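Long-range contacts in twin-arginine translocation pathway signal (Rhodoferax ferrireducens, PDB 5IM2), which probably captures small organic acids in the periplasm as the solute-binding component of a TRAP transporter, and here holds a copurified benzoate: residues V162-V167 against G293-V298; Q166-G171 against A261-A266. All coordinates share one frame; numbering follows the deposited sequence.

Contact 1: residues V162-V167 against G293-V298; sequences VLALQV and GWLGRV
Leu-295 lays its side chain across that of Gln-166 at about a right angle, its CB 3.7 Å from the amide oxygen OE1 of Gln-166. The CD1 branch reaches back along the strand and rests 3.7 Å from CB of Ala-164. The small methyl of Ala-164 suits this place, since it lets a branched leucine lie close to the strand. Gln-166 rises toward the helix with CG between its own backbone N and carbonyl carbon (chi1 47°) and then bends at chi2; CG, CD and OE1 all come against Leu-295 CB, while NE2 lies by Gly-296, 4.0 Å from its N. This is the edge strand 161-167 of the five-stranded mixed sheet in a family 7 solute-binding protein, packed against helix 289-301; the axes of segments 162-167 and 293-298 come within 7.0 Å at 32°. No hydrogen bond joins the two segments. The buried amide is satisfied beyond them: OE1 of Gln-166 accepts from Trp-113 and NE2 bonds Gln-299 of the same helix. Within 162-167, Gln-166 NE2 also bonds Val-167 O weakly at 3.0 Å. Gly-296, lacking a side chain, brings its CA within 3.6 Å of Val-167 O.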
loop_
_atom_site.group_PDB
_atom_site.type_symbol
_atom_site.label_atom_id
_atom_site.label_comp_id
_atom_site.label_asym_id
_atom_site.label_seq_id
_atom_site.Cartn_x
_atom_site.Cartn_y
_atom_site.Cartn_z
ATOM N N VAL A 162 3.405 -14.364 -7.647
ATOM C CA VAL A 162 3.585 -13.312 -6.654
ATOM C C VAL A 162 4.938 -13.472 -5.984
ATOM O O VAL A 162 5.265 -14.524 -5.410
ATOM C CB VAL A 162 2.446 -13.295 -5.634
ATOM C CG1 VAL A 162 2.686 -12.253 -4.524
ATOM C CG2 VAL A 162 1.146 -12.943 -6.361
ATOM N N LEU A 163 5.741 -12.424 -6.089
ATOM C CA LEU A 163 7.050 -12.379 -5.476
ATOM C C LEU A 163 7.029 -11.817 -4.066
ATOM O O LEU A 163 7.842 -12.245 -3.245
ATOM C CB LEU A 163 7.989 -11.532 -6.341
ATOM C CG LEU A 163 8.038 -11.884 -7.824
ATOM C CD1 LEU A 163 9.095 -11.034 -8.566
ATOM C CD2 LEU A 163 8.327 -13.353 -8.067
ATOM N N ALA A 164 6.140 -10.866 -3.765
ATOM C CA ALA A 164 6.064 -10.243 -2.451
ATOM C C ALA A 164 4.735 -9.528 -2.302
ATOM O O ALA A 164 4.084 -9.167 -3.296
ATOM C CB ALA A 164 7.236 -9.276 -2.209
ATOM N N LEU A 165 4.347 -9.348 -1.030
ATOM C CA LEU A 165 3.127 -8.673 -0.590
ATOM C C LEU A 165 3.474 -7.816 0.618
ATOM O O LEU A 165 4.205 -8.280 1.493
ATOM C CB LEU A 165 2.035 -9.680 -0.192
ATOM C CG LEU A 165 1.447 -10.460 -1.345
ATOM C CD1 LEU A 165 0.891 -11.771 -0.799
ATOM C CD2 LEU A 165 0.360 -9.631 -2.062
ATOM N N GLN A 166 2.975 -6.580 0.688
ATOM C CA GLN A 166 3.379 -5.689 1.775
ATOM C C GLN A 166 2.392 -4.539 1.932
ATOM O O GLN A 166 1.460 -4.371 1.138
ATOM C CB GLN A 166 4.811 -5.183 1.553
ATOM C CG GLN A 166 5.102 -4.673 0.145
ATOM C CD GLN A 166 5.481 -3.204 0.056
ATOM O OE1 GLN A 166 6.031 -2.776 -0.932
ATOM N NE2 GLN A 166 5.150 -2.436 1.047
ATOM N N VAL A 167 2.556 -3.824 3.041
ATOM C CA VAL A 167 1.757 -2.654 3.386
ATOM C C VAL A 167 2.708 -1.482 3.616
ATOM O O VAL A 167 3.925 -1.663 3.730
ATOM C CB VAL A 167 0.863 -2.883 4.615
ATOM C CG1 VAL A 167 -0.047 -4.078 4.363
ATOM C CG2 VAL A 167 1.727 -3.049 5.878
ATOM N N GLY A 293 8.460 -8.652 4.404
ATOM C CA GLY A 293 8.746 -7.854 5.579
ATOM C C GLY A 293 9.722 -6.723 5.304
ATOM O O GLY A 293 9.559 -5.620 5.817
ATOM N N TRP A 294 10.748 -6.987 4.485
ATOM C CA TRP A 294 11.774 -5.994 4.212
ATOM C C TRP A 294 11.193 -4.812 3.439
ATOM O O TRP A 294 11.447 -3.656 3.776
ATOM C CB TRP A 294 12.928 -6.654 3.454
ATOM C CG TRP A 294 13.872 -5.673 2.982
ATOM C CD1 TRP A 294 14.831 -5.040 3.718
ATOM C CD2 TRP A 294 13.939 -5.125 1.660
ATOM N NE1 TRP A 294 15.503 -4.133 2.919
ATOM C CE2 TRP A 294 14.971 -4.172 1.654
ATOM C CE3 TRP A 294 13.228 -5.360 0.476
ATOM C CZ2 TRP A 294 15.308 -3.449 0.506
ATOM C CZ3 TRP A 294 13.568 -4.644 -0.659
ATOM C CH2 TRP A 294 14.595 -3.702 -0.635
ATOM N N LEU A 295 10.357 -5.082 2.447
ATOM C CA LEU A 295 9.715 -4.002 1.703
ATOM C C LEU A 295 8.883 -3.118 2.619
ATOM O O LEU A 295 8.935 -1.883 2.529
ATOM C CB LEU A 295 8.851 -4.572 0.575
ATOM C CG LEU A 295 9.605 -5.157 -0.607
ATOM C CD1 LEU A 295 8.688 -5.918 -1.548
ATOM C CD2 LEU A 295 10.276 -4.013 -1.384
ATOM N N GLY A 296 8.041 -3.727 3.460
ATOM C CA GLY A 296 7.262 -2.944 4.405
ATOM C C GLY A 296 8.130 -2.149 5.367
ATOM O O GLY A 296 7.854 -0.986 5.649
ATOM N N ARG A 297 9.192 -2.768 5.901
ATOM C CA ARG A 297 10.055 -2.064 6.832
ATOM C C ARG A 297 10.629 -0.798 6.185
ATOM O O ARG A 297 10.631 0.285 6.791
ATOM C CB ARG A 297 11.177 -2.988 7.306
ATOM C CG ARG A 297 11.978 -2.391 8.392
ATOM C CD ARG A 297 13.124 -3.249 8.911
ATOM N NE ARG A 297 13.810 -2.451 9.920
ATOM C CZ ARG A 297 13.713 -2.601 11.238
ATOM N NH1 ARG A 297 13.009 -3.594 11.786
ATOM N NH2 ARG A 297 14.376 -1.759 12.021
ATOM N N VAL A 298 11.114 -0.925 4.951
ATOM C CA VAL A 298 11.762 0.194 4.254
ATOM C C VAL A 298 10.742 1.271 3.905
ATOM O O VAL A 298 11.025 2.478 4.018
ATOM C CB VAL A 298 12.508 -0.321 3.013
ATOM C CG1 VAL A 298 13.038 0.836 2.190
ATOM C CG2 VAL A 298 13.663 -1.232 3.452
#

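Contact 2: residues Q166-G171 against A261-A266; sequences QVHGPG and ATFVLA. With BEZ (benzoic acid), chain B.
With chi1 of 63° at His-168, CG sits between the backbone N and carbonyl carbon, and the imidazole swings toward 261-266; Phe-263, whose CG lies anti to its carbonyl carbon (chi1 -59°), sends its ring out to meet it. The two rings touch rim to rim, His-168 CD2 lying 3.6 Å from Phe-263 CE1, with their planes 61° apart, and neither covers the other. Ala-261 packs on the imidazole too: its backbone N lies over one face, toward the rim, and its compact CB is 3.6 Å from His-168 NE2. Beneath the rings, strands 161-167 and 262-267 pair antiparallel as neighbours in the five-stranded sheet. Gln-166 and Phe-263 form a hydrogen-bonded pair, Phe-263 N to Gln-166 O measuring 2.7 Å and Gln-166 N to Phe-263 O 3.0 Å. Past it, His-168 N bonds Ala-261 O weakly at 3.5 Å, and Val-167 CA makes a CA-H...O contact there. His-168 ND1 donates to Gly-169 O at 2.7 Å, in the ring plane and on a carbonyl lone pair, which fixes the imidazole's rotation. Both aromatic residues line the benzoate pocket: Phe-263 CE2 comes 3.7 Å from C3 of the ligand, while Trp-113 stacks with the Phe-263 ring.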
loop_
_atom_site.group_PDB
_atom_site.type_symbol
_atom_site.label_atom_id
_atom_site.label_comp_id
_atom_site.label_asym_id
_atom_site.label_seq_id
_atom_site.Cartn_x
_atom_site.Cartn_y
_atom_site.Cartn_z
ATOM N N GLN A 166 2.975 -6.580 0.688
ATOM C CA GLN A 166 3.379 -5.689 1.775
ATOM C C GLN A 166 2.392 -4.539 1.932
ATOM O O GLN A 166 1.460 -4.371 1.138
ATOM C CB GLN A 166 4.811 -5.183 1.553
ATOM C CG GLN A 166 5.102 -4.673 0.145
ATOM C CD GLN A 166 5.481 -3.204 0.056
ATOM O OE1 GLN A 166 6.031 -2.776 -0.932
ATOM N NE2 GLN A 166 5.150 -2.436 1.047
ATOM N N VAL A 167 2.556 -3.824 3.041
ATOM C CA VAL A 167 1.757 -2.654 3.386
ATOM C C VAL A 167 2.708 -1.482 3.616
ATOM O O VAL A 167 3.925 -1.663 3.730
ATOM C CB VAL A 167 0.863 -2.883 4.615
ATOM C CG1 VAL A 167 -0.047 -4.078 4.363
ATOM C CG2 VAL A 167 1.727 -3.049 5.878
ATOM N N HIS A 168 2.148 -0.270 3.676
ATOM C CA HIS A 168 2.925 0.907 4.029
ATOM C C HIS A 168 2.727 1.307 5.507
ATOM O O HIS A 168 2.068 0.619 6.286
ATOM C CB HIS A 168 2.656 2.060 3.034
ATOM C CG HIS A 168 1.242 2.596 2.980
ATOM N ND1 HIS A 168 0.558 3.073 4.085
ATOM C CD2 HIS A 168 0.424 2.808 1.918
ATOM C CE1 HIS A 168 -0.640 3.502 3.708
ATOM N NE2 HIS A 168 -0.736 3.387 2.392
ATOM N N GLY A 169 3.387 2.415 5.914
ATOM C CA GLY A 169 3.265 2.910 7.263
ATOM C C GLY A 169 1.878 3.475 7.541
ATOM O O GLY A 169 1.004 3.516 6.673
ATOM N N PRO A 170 1.661 3.922 8.773
ATOM C CA PRO A 170 0.313 4.381 9.145
ATOM C C PRO A 170 -0.170 5.535 8.281
ATOM O O PRO A 170 0.573 6.472 7.975
ATOM C CB PRO A 170 0.473 4.802 10.607
ATOM C CG PRO A 170 1.681 4.022 11.094
ATOM C CD PRO A 170 2.590 3.919 9.911
ATOM N N GLY A 171 -1.444 5.470 7.882
ATOM C CA GLY A 171 -2.012 6.537 7.078
ATOM C C GLY A 171 -2.133 7.855 7.831
ATOM O O GLY A 171 -2.335 7.900 9.050
ATOM N N ALA A 261 -2.493 0.516 3.148
ATOM C CA ALA A 261 -2.832 -0.068 1.861
ATOM C C ALA A 261 -1.877 -1.214 1.561
ATOM O O ALA A 261 -0.746 -1.228 2.025
ATOM C CB ALA A 261 -2.787 0.977 0.739
ATOM N N THR A 262 -2.359 -2.183 0.791
ATOM C CA THR A 262 -1.575 -3.332 0.391
ATOM C C THR A 262 -0.976 -3.132 -0.984
ATOM O O THR A 262 -1.538 -2.456 -1.844
ATOM C CB THR A 262 -2.405 -4.614 0.385
ATOM O OG1 THR A 262 -3.500 -4.495 -0.520
ATOM C CG2 THR A 262 -2.912 -4.889 1.751
ATOM N N PHE A 263 0.177 -3.754 -1.174
ATOM C CA PHE A 263 0.909 -3.722 -2.422
ATOM C C PHE A 263 1.294 -5.139 -2.794
ATOM O O PHE A 263 1.565 -5.965 -1.914
ATOM C CB PHE A 263 2.209 -2.884 -2.304
ATOM C CG PHE A 263 1.977 -1.466 -1.907
ATOM C CD1 PHE A 263 1.738 -1.139 -0.595
ATOM C CD2 PHE A 263 1.966 -0.451 -2.876
ATOM C CE1 PHE A 263 1.501 0.171 -0.241
ATOM C CE2 PHE A 263 1.738 0.850 -2.522
ATOM C CZ PHE A 263 1.512 1.157 -1.184
ATOM N N VAL A 264 1.350 -5.391 -4.095
ATOM C CA VAL A 264 1.811 -6.664 -4.634
ATOM C C VAL A 264 2.956 -6.421 -5.611
ATOM O O VAL A 264 2.908 -5.503 -6.441
ATOM C CB VAL A 264 0.666 -7.448 -5.304
ATOM C CG1 VAL A 264 0.135 -6.701 -6.492
ATOM C CG2 VAL A 264 1.156 -8.841 -5.680
ATOM N N LEU A 265 4.005 -7.263 -5.495
ATOM C CA LEU A 265 5.096 -7.340 -6.449
ATOM C C LEU A 265 4.833 -8.630 -7.204
ATOM O O LEU A 265 4.985 -9.720 -6.633
ATOM C CB LEU A 265 6.462 -7.362 -5.759
ATOM C CG LEU A 265 7.708 -7.441 -6.626
ATOM C CD1 LEU A 265 7.856 -6.153 -7.430
ATOM C CD2 LEU A 265 8.906 -7.688 -5.725
ATOM N N ALA A 266 4.381 -8.508 -8.442
ATOM C CA ALA A 266 3.911 -9.640 -9.225
ATOM C C ALA A 266 4.698 -9.820 -10.527
ATOM O O ALA A 266 5.021 -8.841 -11.218
ATOM C CB ALA A 266 2.412 -9.453 -9.541
HETATM C C BEZ B . -1.271 5.510 -2.306
HETATM O O1 BEZ B . -1.924 5.930 -1.308
HETATM O O2 BEZ B . -1.850 5.389 -3.412
HETATM C C1 BEZ B . 0.188 5.197 -2.171
HETATM C C2 BEZ B . 0.898 4.720 -3.269
HETATM C C3 BEZ B . 2.263 4.466 -3.127
HETATM C C4 BEZ B . 2.880 4.665 -1.904
HETATM C C5 BEZ B . 2.165 5.115 -0.810
HETATM C C6 BEZ B . 0.799 5.385 -0.947
#

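Contacts 1 and 2 have centres about 7 Å apart and share Gln-166 and Val-167 on strand 161-167. In contact 1 the strand meets helix 289-301; in contact 2 it pairs with strand 262-267. The ladder continues into the part used by contact 1, where Leu-163 N to Leu-265 O and Ala-164 O to Leu-265 N, each 2.9 Å, are probable hydrogen bonds around a classic beta bulge. Benzoate is touched by His-168 and Phe-263 of contact 2, His-168 CD2 lying 3.9 Å from ligand C6; the shared Gln-166 side chain stays about 8 Å from it at the nearest atoms. Gln-299, Gln-166's partner on the helix, also lines the pocket, while Arg-192 and Tyr-118 hydrogen-bond the ligand.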